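Local coordinates for carbohydrate deacetylase Agd3 (Neosartorya fumigata, PDB 6NWZ), which probably removes N-acetyl groups from galactosaminogalactan, the fungal exopolysaccharide, and is required for biofilm formation by the mould, at residues A107-Y112 against D207-M212; I328-P333 against T391-N396; W492-Y497 against D541-H546. One frame throughout, in Å; residues are numbered along the deposited sequence.

Contact 1: residues A107-Y112 against D207-M212; sequences AYQLEY and DGREQM. With ZN (zinc ion), chain J; NAG (2-acetamido-2-deoxy-beta-D-glucopyranose), chain D.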
loop_
_atom_site.group_PDB
_atom_site.type_symbol
_atom_site.label_atom_id
_atom_site.label_comp_id
_atom_site.label_asym_id
_atom_site.label_seq_id
_atom_site.Cartn_x
_atom_site.Cartn_y
_atom_site.Cartn_z
ATOM N N ALA A 107 -31.758 10.868 -15.726
ATOM C CA ALA A 107 -31.761 11.746 -16.891
ATOM C C ALA A 107 -30.356 12.231 -17.212
ATOM O O ALA A 107 -29.978 12.336 -18.386
ATOM C CB ALA A 107 -32.696 12.931 -16.655
ATOM N N TYR A 108 -29.566 12.533 -16.180
ATOM C CA TYR A 108 -28.185 12.940 -16.405
ATOM C C TYR A 108 -27.383 11.816 -17.048
ATOM O O TYR A 108 -26.596 12.059 -17.972
ATOM C CB TYR A 108 -27.548 13.383 -15.088
ATOM C CG TYR A 108 -26.103 13.802 -15.216
ATOM C CD1 TYR A 108 -25.747 14.927 -15.954
ATOM C CD2 TYR A 108 -25.093 13.077 -14.597
ATOM C CE1 TYR A 108 -24.422 15.313 -16.075
ATOM C CE2 TYR A 108 -23.766 13.457 -14.711
ATOM C CZ TYR A 108 -23.436 14.575 -15.450
ATOM O OH TYR A 108 -22.118 14.955 -15.564
ATOM N N GLN A 109 -27.583 10.578 -16.584
ATOM C CA GLN A 109 -26.868 9.439 -17.155
ATOM C C GLN A 109 -27.124 9.310 -18.651
ATOM O O GLN A 109 -26.214 8.974 -19.419
ATOM C CB GLN A 109 -27.276 8.146 -16.452
ATOM C CG GLN A 109 -26.913 8.066 -14.989
ATOM C CD GLN A 109 -27.046 6.657 -14.451
ATOM O OE1 GLN A 109 -27.834 6.395 -13.542
ATOM N NE2 GLN A 109 -26.269 5.736 -15.014
ATOM N N LEU A 110 -28.359 9.565 -19.084
ATOM C CA LEU A 110 -28.708 9.381 -20.487
ATOM C C LEU A 110 -28.151 10.498 -21.361
ATOM O O LEU A 110 -27.525 10.231 -22.393
ATOM C CB LEU A 110 -30.225 9.288 -20.637
ATOM C CG LEU A 110 -30.820 7.970 -20.148
ATOM C CD1 LEU A 110 -32.334 8.026 -20.164
ATOM C CD2 LEU A 110 -30.316 6.825 -21.010
ATOM N N GLU A 111 -28.366 11.757 -20.965
ATOM C CA GLU A 111 -27.979 12.874 -21.823
ATOM C C GLU A 111 -26.467 12.991 -21.962
ATOM O O GLU A 111 -25.977 13.438 -23.006
ATOM C CB GLU A 111 -28.557 14.181 -21.279
ATOM C CG GLU A 111 -29.332 15.005 -22.300
ATOM C CD GLU A 111 -28.472 15.488 -23.453
ATOM O OE1 GLU A 111 -28.456 14.819 -24.508
ATOM O OE2 GLU A 111 -27.809 16.535 -23.303
ATOM N N TYR A 112 -25.713 12.591 -20.937
ATOM C CA TYR A 112 -24.268 12.790 -20.919
ATOM C C TYR A 112 -23.477 11.488 -20.917
ATOM O O TYR A 112 -22.246 11.529 -20.810
ATOM C CB TYR A 112 -23.874 13.654 -19.718
ATOM C CG TYR A 112 -24.369 15.081 -19.829
ATOM C CD1 TYR A 112 -25.669 15.414 -19.472
ATOM C CD2 TYR A 112 -23.541 16.091 -20.309
ATOM C CE1 TYR A 112 -26.128 16.711 -19.579
ATOM C CE2 TYR A 112 -23.993 17.395 -20.418
ATOM C CZ TYR A 112 -25.289 17.698 -20.052
ATOM O OH TYR A 112 -25.753 18.992 -20.157
ATOM N N ASP A 207 -32.295 0.829 -21.466
ATOM C CA ASP A 207 -32.518 1.698 -22.621
ATOM C C ASP A 207 -31.513 2.849 -22.657
ATOM O O ASP A 207 -31.873 4.021 -22.790
ATOM C CB ASP A 207 -33.953 2.225 -22.644
ATOM C CG ASP A 207 -34.977 1.114 -22.728
ATOM O OD1 ASP A 207 -35.262 0.650 -23.852
ATOM O OD2 ASP A 207 -35.489 0.697 -21.668
ATOM N N GLY A 208 -30.230 2.504 -22.539
ATOM C CA GLY A 208 -29.153 3.459 -22.598
ATOM C C GLY A 208 -28.521 3.780 -21.257
ATOM O O GLY A 208 -27.332 4.117 -21.210
ATOM N N ARG A 209 -29.286 3.691 -20.170
ATOM C CA ARG A 209 -28.756 3.973 -18.843
ATOM C C ARG A 209 -27.968 2.767 -18.347
ATOM O O ARG A 209 -28.518 1.667 -18.234
ATOM C CB ARG A 209 -29.887 4.316 -17.877
ATOM C CG ARG A 209 -29.399 4.603 -16.472
ATOM C CD ARG A 209 -30.452 5.313 -15.654
ATOM N NE ARG A 209 -31.663 4.515 -15.507
ATOM C CZ ARG A 209 -31.856 3.623 -14.542
ATOM N NH1 ARG A 209 -30.914 3.404 -13.631
ATOM N NH2 ARG A 209 -32.994 2.948 -14.490
ATOM N N GLU A 210 -26.686 2.969 -18.056
ATOM C CA GLU A 210 -25.795 1.884 -17.666
ATOM C C GLU A 210 -25.529 1.948 -16.170
ATOM O O GLU A 210 -25.248 3.022 -15.627
ATOM C CB GLU A 210 -24.479 1.951 -18.437
ATOM C CG GLU A 210 -24.651 2.127 -19.929
ATOM C CD GLU A 210 -23.350 1.965 -20.679
ATOM O OE1 GLU A 210 -23.240 1.003 -21.467
ATOM O OE2 GLU A 210 -22.434 2.788 -20.471
ATOM N N GLN A 211 -25.606 0.794 -15.515
ATOM C CA GLN A 211 -25.525 0.720 -14.065
ATOM C C GLN A 211 -24.820 -0.569 -13.677
ATOM O O GLN A 211 -25.020 -1.605 -14.315
ATOM C CB GLN A 211 -26.926 0.777 -13.443
ATOM C CG GLN A 211 -26.962 0.687 -11.926
ATOM C CD GLN A 211 -28.374 0.780 -11.381
ATOM O OE1 GLN A 211 -28.775 1.810 -10.839
ATOM N NE2 GLN A 211 -29.138 -0.298 -11.527
ATOM N N MET A 212 -23.989 -0.497 -12.640
ATOM C CA MET A 212 -23.343 -1.670 -12.061
ATOM C C MET A 212 -23.801 -1.789 -10.613
ATOM O O MET A 212 -23.650 -0.842 -9.832
ATOM C CB MET A 212 -21.815 -1.571 -12.159
ATOM C CG MET A 212 -21.077 -2.689 -11.431
ATOM S SD MET A 212 -19.281 -2.691 -11.644
ATOM C CE MET A 212 -19.117 -3.224 -13.342
HETATM ZN ZN ZN J . -22.221 1.885 -23.430
HETATM C C1 NAG D . -28.758 20.101 -17.621
HETATM C C2 NAG D . -29.352 21.510 -17.688
HETATM C C3 NAG D . -30.847 21.444 -18.004
HETATM C C4 NAG D . -31.092 20.615 -19.257
HETATM C C5 NAG D . -30.455 19.240 -19.094
HETATM C C6 NAG D . -30.574 18.374 -20.327
HETATM C C7 NAG D . -28.678 23.488 -16.393
HETATM C C8 NAG D . -28.419 24.151 -17.714
HETATM N N2 NAG D . -29.124 22.229 -16.445
HETATM O O3 NAG D . -31.349 22.762 -18.193
HETATM O O4 NAG D . -32.488 20.475 -19.492
HETATM O O5 NAG D . -29.053 19.393 -18.832
HETATM O O6 NAG D . -30.193 17.033 -20.052
HETATM O O7 NAG D . -28.492 24.069 -15.328
#

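Contact 2: residues I328-P333 against T391-N396; sequences IEYDSP and THEEQN. With ZN (zinc ion), chain L.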
loop_
_atom_site.group_PDB
_atom_site.type_symbol
_atom_site.label_atom_id
_atom_site.label_comp_id
_atom_site.label_asym_id
_atom_site.label_seq_id
_atom_site.Cartn_x
_atom_site.Cartn_y
_atom_site.Cartn_z
ATOM N N ILE A 328 31.980 0.567 19.172
ATOM C CA ILE A 328 31.382 1.437 20.179
ATOM C C ILE A 328 30.627 0.584 21.188
ATOM O O ILE A 328 29.814 -0.269 20.814
ATOM C CB ILE A 328 30.457 2.473 19.520
ATOM C CG1 ILE A 328 31.245 3.326 18.526
ATOM C CG2 ILE A 328 29.804 3.350 20.574
ATOM C CD1 ILE A 328 32.428 4.027 19.145
ATOM N N GLU A 329 30.887 0.818 22.470
ATOM C CA GLU A 329 30.326 -0.001 23.533
ATOM C C GLU A 329 29.813 0.889 24.654
ATOM O O GLU A 329 30.495 1.828 25.070
ATOM C CB GLU A 329 31.371 -0.983 24.068
ATOM C CG GLU A 329 30.787 -2.276 24.584
ATOM C CD GLU A 329 31.749 -3.438 24.445
ATOM O OE1 GLU A 329 32.929 -3.289 24.829
ATOM O OE2 GLU A 329 31.322 -4.495 23.936
ATOM N N TYR A 330 28.612 0.583 25.139
ATOM C CA TYR A 330 27.962 1.354 26.193
ATOM C C TYR A 330 26.862 0.495 26.801
ATOM O O TYR A 330 26.499 -0.554 26.263
ATOM C CB TYR A 330 27.394 2.672 25.655
ATOM C CG TYR A 330 26.473 2.479 24.471
ATOM C CD1 TYR A 330 25.118 2.230 24.650
ATOM C CD2 TYR A 330 26.963 2.529 23.171
ATOM C CE1 TYR A 330 24.276 2.041 23.567
ATOM C CE2 TYR A 330 26.132 2.342 22.086
ATOM C CZ TYR A 330 24.790 2.099 22.287
ATOM O OH TYR A 330 23.964 1.911 21.203
ATOM N N ASP A 331 26.334 0.955 27.934
ATOM C CA ASP A 331 25.205 0.298 28.583
ATOM C C ASP A 331 23.907 0.971 28.156
ATOM O O ASP A 331 23.785 2.200 28.222
ATOM C CB ASP A 331 25.345 0.339 30.105
ATOM C CG ASP A 331 26.393 -0.625 30.619
ATOM O OD1 ASP A 331 27.595 -0.288 30.562
ATOM O OD2 ASP A 331 26.013 -1.723 31.075
ATOM N N SER A 332 22.951 0.170 27.722
ATOM C CA SER A 332 21.689 0.712 27.242
ATOM C C SER A 332 20.804 1.107 28.422
ATOM O O SER A 332 20.674 0.337 29.379
ATOM C CB SER A 332 20.974 -0.307 26.365
ATOM O OG SER A 332 21.848 -0.810 25.371
ATOM N N PRO A 333 20.186 2.282 28.391
ATOM C CA PRO A 333 19.270 2.665 29.462
ATOM C C PRO A 333 17.935 1.965 29.293
ATOM O O PRO A 333 17.602 1.514 28.186
ATOM C CB PRO A 333 19.135 4.182 29.279
ATOM C CG PRO A 333 19.288 4.370 27.805
ATOM C CD PRO A 333 20.286 3.323 27.352
ATOM N N THR A 391 25.363 2.188 15.865
ATOM C CA THR A 391 25.360 1.277 17.003
ATOM C C THR A 391 23.968 0.802 17.391
ATOM O O THR A 391 23.841 0.024 18.344
ATOM C CB THR A 391 26.023 1.942 18.215
ATOM O OG1 THR A 391 25.098 2.844 18.836
ATOM C CG2 THR A 391 27.240 2.722 17.777
ATOM N N HIS A 392 22.930 1.253 16.687
ATOM C CA HIS A 392 21.538 0.924 17.005
ATOM C C HIS A 392 21.115 1.496 18.357
ATOM O O HIS A 392 20.249 0.938 19.036
ATOM C CB HIS A 392 21.294 -0.587 16.956
ATOM C CG HIS A 392 19.848 -0.963 16.918
ATOM N ND1 HIS A 392 19.019 -0.833 18.013
ATOM C CD2 HIS A 392 19.080 -1.459 15.920
ATOM C CE1 HIS A 392 17.803 -1.234 17.689
ATOM N NE2 HIS A 392 17.814 -1.619 16.425
ATOM N N GLU A 393 21.714 2.619 18.753
ATOM C CA GLU A 393 21.341 3.270 20.002
ATOM C C GLU A 393 19.928 3.831 19.907
ATOM O O GLU A 393 19.584 4.516 18.938
ATOM C CB GLU A 393 22.323 4.393 20.341
ATOM C CG GLU A 393 21.960 5.178 21.602
ATOM C CD GLU A 393 22.893 6.350 21.857
ATOM O OE1 GLU A 393 23.743 6.633 20.987
ATOM O OE2 GLU A 393 22.779 6.988 22.926
ATOM N N GLU A 394 19.113 3.534 20.915
ATOM C CA GLU A 394 17.774 4.100 20.998
ATOM C C GLU A 394 17.864 5.594 21.277
ATOM O O GLU A 394 18.645 6.039 22.123
ATOM C CB GLU A 394 16.975 3.397 22.093
ATOM C CG GLU A 394 17.352 1.931 22.271
ATOM C CD GLU A 394 16.288 0.978 21.766
ATOM O OE1 GLU A 394 15.103 1.188 22.098
ATOM O OE2 GLU A 394 16.637 0.019 21.042
ATOM N N GLN A 395 17.057 6.373 20.560
ATOM C CA GLN A 395 17.218 7.820 20.531
ATOM C C GLN A 395 16.054 8.573 21.163
ATOM O O GLN A 395 15.989 9.800 21.035
ATOM C CB GLN A 395 17.420 8.286 19.090
ATOM C CG GLN A 395 18.518 7.534 18.364
ATOM C CD GLN A 395 18.654 7.961 16.924
ATOM O OE1 GLN A 395 17.995 8.899 16.480
ATOM N NE2 GLN A 395 19.514 7.271 16.180
ATOM N N ASN A 396 15.140 7.877 21.846
ATOM C CA ASN A 396 14.005 8.562 22.460
ATOM C C ASN A 396 14.451 9.580 23.502
ATOM O O ASN A 396 13.797 10.614 23.678
ATOM C CB ASN A 396 13.056 7.547 23.095
ATOM C CG ASN A 396 12.115 6.925 22.090
ATOM O OD1 ASN A 396 12.213 7.188 20.893
ATOM N ND2 ASN A 396 11.196 6.094 22.569
HETATM ZN ZN ZN L . 16.624 -2.273 14.453
#

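Contact 3: residues W492-Y497 against D541-H546; sequences WATRIY and DGYMFH. With ZN (zinc ion), chain M.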
loop_
_atom_site.group_PDB
_atom_site.type_symbol
_atom_site.label_atom_id
_atom_site.label_comp_id
_atom_site.label_asym_id
_atom_site.label_seq_id
_atom_site.Cartn_x
_atom_site.Cartn_y
_atom_site.Cartn_z
ATOM N N TRP A 492 4.330 -0.988 7.464
ATOM C CA TRP A 492 3.537 -2.023 8.103
ATOM C C TRP A 492 4.411 -2.960 8.931
ATOM O O TRP A 492 5.559 -3.251 8.582
ATOM C CB TRP A 492 2.775 -2.836 7.056
ATOM C CG TRP A 492 1.774 -2.042 6.266
ATOM C CD1 TRP A 492 1.801 -1.789 4.924
ATOM C CD2 TRP A 492 0.599 -1.398 6.772
ATOM N NE1 TRP A 492 0.712 -1.031 4.563
ATOM C CE2 TRP A 492 -0.041 -0.778 5.679
ATOM C CE3 TRP A 492 0.024 -1.288 8.043
ATOM C CZ2 TRP A 492 -1.224 -0.057 5.819
ATOM C CZ3 TRP A 492 -1.151 -0.571 8.178
ATOM C CH2 TRP A 492 -1.761 0.035 7.072
ATOM N N ALA A 493 3.845 -3.438 10.033
ATOM C CA ALA A 493 4.445 -4.491 10.837
ATOM C C ALA A 493 3.737 -5.807 10.553
ATOM O O ALA A 493 2.563 -5.833 10.176
ATOM C CB ALA A 493 4.364 -4.165 12.329
ATOM N N THR A 494 4.464 -6.905 10.728
ATOM C CA THR A 494 3.941 -8.234 10.455
ATOM C C THR A 494 4.118 -9.108 11.687
ATOM O O THR A 494 4.833 -8.758 12.630
ATOM C CB THR A 494 4.641 -8.874 9.248
ATOM O OG1 THR A 494 6.026 -9.073 9.557
ATOM C CG2 THR A 494 4.531 -7.971 8.034
ATOM N N ARG A 495 3.454 -10.264 11.666
ATOM C CA ARG A 495 3.621 -11.275 12.704
ATOM C C ARG A 495 4.913 -12.067 12.553
ATOM O O ARG A 495 5.153 -12.995 13.336
ATOM C CB ARG A 495 2.415 -12.221 12.708
ATOM C CG ARG A 495 1.131 -11.544 13.161
ATOM C CD ARG A 495 -0.104 -12.308 12.723
ATOM N NE ARG A 495 -1.326 -11.571 13.035
ATOM C CZ ARG A 495 -1.868 -10.651 12.242
ATOM N NH1 ARG A 495 -1.300 -10.353 11.080
ATOM N NH2 ARG A 495 -2.981 -10.031 12.607
ATOM N N ILE A 496 5.739 -11.738 11.559
ATOM C CA ILE A 496 7.111 -12.224 11.496
ATOM C C ILE A 496 7.936 -11.307 12.389
ATOM O O ILE A 496 8.385 -10.240 11.956
ATOM C CB ILE A 496 7.643 -12.245 10.052
ATOM C CG1 ILE A 496 6.656 -12.963 9.127
ATOM C CG2 ILE A 496 9.003 -12.912 9.995
ATOM C CD1 ILE A 496 6.376 -14.399 9.518
ATOM N N TYR A 497 8.126 -11.710 13.642
ATOM C CA TYR A 497 8.603 -10.794 14.668
ATOM C C TYR A 497 10.116 -10.596 14.591
ATOM O O TYR A 497 10.861 -11.426 14.061
ATOM C CB TYR A 497 8.198 -11.296 16.052
ATOM C CG TYR A 497 6.699 -11.356 16.249
ATOM C CD1 TYR A 497 5.944 -10.190 16.330
ATOM C CD2 TYR A 497 6.035 -12.574 16.341
ATOM C CE1 TYR A 497 4.571 -10.233 16.507
ATOM C CE2 TYR A 497 4.660 -12.627 16.518
ATOM C CZ TYR A 497 3.934 -11.451 16.600
ATOM O OH TYR A 497 2.567 -11.483 16.775
ATOM N N ASP A 541 2.957 1.773 1.462
ATOM C CA ASP A 541 3.814 1.604 2.627
ATOM C C ASP A 541 4.646 0.336 2.493
ATOM O O ASP A 541 4.197 -0.676 1.945
ATOM C CB ASP A 541 2.984 1.527 3.914
ATOM C CG ASP A 541 1.753 2.409 3.876
ATOM O OD1 ASP A 541 1.434 2.949 2.796
ATOM O OD2 ASP A 541 1.101 2.558 4.933
ATOM N N GLY A 542 5.874 0.394 3.002
ATOM C CA GLY A 542 6.729 -0.770 3.042
ATOM C C GLY A 542 6.394 -1.674 4.210
ATOM O O GLY A 542 5.448 -1.446 4.967
ATOM N N TYR A 543 7.200 -2.724 4.361
ATOM C CA TYR A 543 6.969 -3.742 5.376
ATOM C C TYR A 543 8.240 -3.974 6.185
ATOM O O TYR A 543 9.351 -3.945 5.647
ATOM C CB TYR A 543 6.469 -5.053 4.734
ATOM C CG TYR A 543 5.086 -4.911 4.128
ATOM C CD1 TYR A 543 4.915 -4.350 2.868
ATOM C CD2 TYR A 543 3.949 -5.312 4.826
ATOM C CE1 TYR A 543 3.653 -4.200 2.312
ATOM C CE2 TYR A 543 2.680 -5.166 4.274
ATOM C CZ TYR A 543 2.541 -4.608 3.017
ATOM O OH TYR A 543 1.291 -4.455 2.456
ATOM N N MET A 544 8.061 -4.206 7.481
ATOM C CA MET A 544 9.154 -4.274 8.442
ATOM C C MET A 544 9.551 -5.724 8.700
ATOM O O MET A 544 8.714 -6.538 9.110
ATOM C CB MET A 544 8.742 -3.601 9.747
ATOM C CG MET A 544 9.741 -3.769 10.870
ATOM S SD MET A 544 8.926 -3.737 12.476
ATOM C CE MET A 544 7.989 -5.261 12.395
ATOM N N PHE A 545 10.830 -6.034 8.481
ATOM C CA PHE A 545 11.407 -7.324 8.846
ATOM C C PHE A 545 12.779 -7.087 9.466
ATOM O O PHE A 545 13.281 -5.960 9.508
ATOM C CB PHE A 545 11.504 -8.269 7.640
ATOM C CG PHE A 545 10.175 -8.575 6.998
ATOM C CD1 PHE A 545 9.317 -9.509 7.558
ATOM C CD2 PHE A 545 9.782 -7.922 5.840
ATOM C CE1 PHE A 545 8.090 -9.790 6.971
ATOM C CE2 PHE A 545 8.557 -8.198 5.249
ATOM C CZ PHE A 545 7.710 -9.134 5.816
ATOM N N HIS A 546 13.389 -8.167 9.958
ATOM C CA HIS A 546 14.661 -8.071 10.664
ATOM C C HIS A 546 15.581 -9.209 10.241
ATOM O O HIS A 546 15.143 -10.210 9.671
ATOM C CB HIS A 546 14.447 -8.069 12.182
ATOM C CG HIS A 546 13.747 -6.842 12.676
ATOM N ND1 HIS A 546 12.410 -6.603 12.439
ATOM C CD2 HIS A 546 14.206 -5.770 13.365
ATOM C CE1 HIS A 546 12.070 -5.443 12.972
ATOM N NE2 HIS A 546 13.142 -4.917 13.540
HETATM ZN ZN ZN M . 13.247 -2.581 13.434
HETATM O O HOH W 1 1.462 -1.740 1.658
HETATM O O HOH W 2 10.648 -8.585 11.955
#

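Contact 1: residues A107-Y112 against D207-M212
Q109 on the helix lays its side chain against the stem of R209 on the strand, and L110 adds a comparable share of the contact. The glutamine starts toward the strand and runs on extended beyond CG. Its amide lies along the aliphatic part of the arginine: Q109 NE2 is 3.6 Å from R209 CG, and Q109 OE1 is 3.5 Å from R209 CD. The amide and guanidinium planes stand 76° apart, with OE1 near the guanidinium edge. No hydrogen bond joins the two groups.

L110 makes the second van der Waals contact. Its CG is anti to the carbonyl carbon (chi1 -73°), which brings L110 CD2 onto the bare backbone at G208, 3.4 Å from R209 N and 4.0 Å from R209 CB.

Polar contact across the pair is slight. Q109 NE2 donates a weak, bent bond to E210 O (3.0 Å), and its stronger partner is the carbonyl of V114. The E210 side chain takes little part and turns to other partners: E210 OE1 binds a zinc ion at 2.4 Å, joined there by the main-chain oxygen of L684, while OE2 forms a salt bridge with R115. At the helix's far flank, the GlcNAc on N67 brings its O5 to the edge of the Y112 ring.

The helix segment and strand 209-212 run at 119°, their axes 8.0 Å apart. Helix 99-112 leads directly into strand 115-119, which pairs in parallel with strand 209-214, while strand 198-206 pairs antiparallel with 209-214 and helix 224-237 packs against E210 and M212.

Contact 2: residues I328-P333 against T391-N396
Y330 reaches across to T391 with its phenol hydroxyl, which donates a hydrogen bond of 2.8 Å from Y330 OH to T391 OG1. The tyrosine ring leaves its backbone with CG between the N and the carbonyl carbon (chi1 54°), and this throws the ring over toward the other loop. T391 meets it at the edge: OG1 and CB lie near the ring plane beside CE2, with T391 OG1 3.4 Å from Y330 CE2. The threonine hydroxyl serves two neighbours, since OG1 is also hydrogen-bonded to the carboxylate of E406 on helix 400-417.

The other branch of T391 is apolar. With OG1 turned to the tyrosine (chi1 79°), the methyl group T391 CG2 faces I328, lying 3.7 Å from I328 CB and 3.8 Å from I328 CG2. The isoleucine starts toward the threonine while its longer branch leads off. W351 touches both of them.

E393 approaches the phenol obliquely, with E393 CB 3.1 Å from Y330 OH. Its chain then extends away from the phenol, the carboxylate plane 42° from that of the ring, and OE1 accepts a weak hydrogen bond from W351.

Between T391 and E393 the backbone of H392 takes positive phi. Its imidazole leads away from the tyrosine, and H392 NE2 binds a zinc ion at 2.4 Å together with D256 and H388. E394 OE2 lies at the imidazole's edge, and E394 shares another zinc with D335. One aspartate with two histidines four residues apart resembles the Asp-His-His metal site of family 4 carbohydrate esterases, here with both histidines carried by the loop that follows strand 384-387.

Contact 3: residues W492-Y497 against D541-H546
W492 and Y543 sit side by side on adjoining strands, joined by a parallel bridge that uses both backbone polar atoms of the tryptophan. W492 N gives an almost straight bond to G542 O (2.8 Å, 173°), and M544 N returns one to W492 O (2.9 Å). Y543 directs its own backbone bonds the other way, to N251 and Q253.

One water links the W492 and Y543 side chains to the D541 backbone. It donates to D541 O at 2.9 Å and accepts from Y543 OH at 2.8 Å, with a weaker bond from W492 NE1 in the indole plane. W492 CD1 rests over one face of the phenol, toward its rim. Over the indole lies D541 OD2, its carboxylate 5° from parallel to the ring and hydrogen-bonded to N459.

Farther along, T494 OG1 accepts a weak bond from I496 N and passes close to F545 CE1. A second water donates to I496 O and accepts from H546 ND1 (2.7 Å); H546 NE2 binds zinc at 2.3 Å, with D255 as the other protein ligand. Metal ligands at the C-terminal ends of neighbouring parallel strands are consistent with the distorted beta/alpha barrel of carbohydrate esterase deacetylases.

How the contacts relate
Contacts 2 and 3 belong to the deacetylase domain and converge on its metal centre. Their centres are 23 Å apart and their nearest atoms about 6 Å, without touching. The zinc ion held by H392 in contact 2 lies 3.5 Å from the zinc ion held by H546 in contact 3, and the adjacent aspartates D256 and D255 supply one further ligand to each, so the two sites adjoin in what is probably the active-site cleft. Contact 1 stands apart in the CBM87 region, its centre about 46 Å from that of contact 3 and 65 Å from that of contact 2. Its zinc, on E210, is thus a separate site.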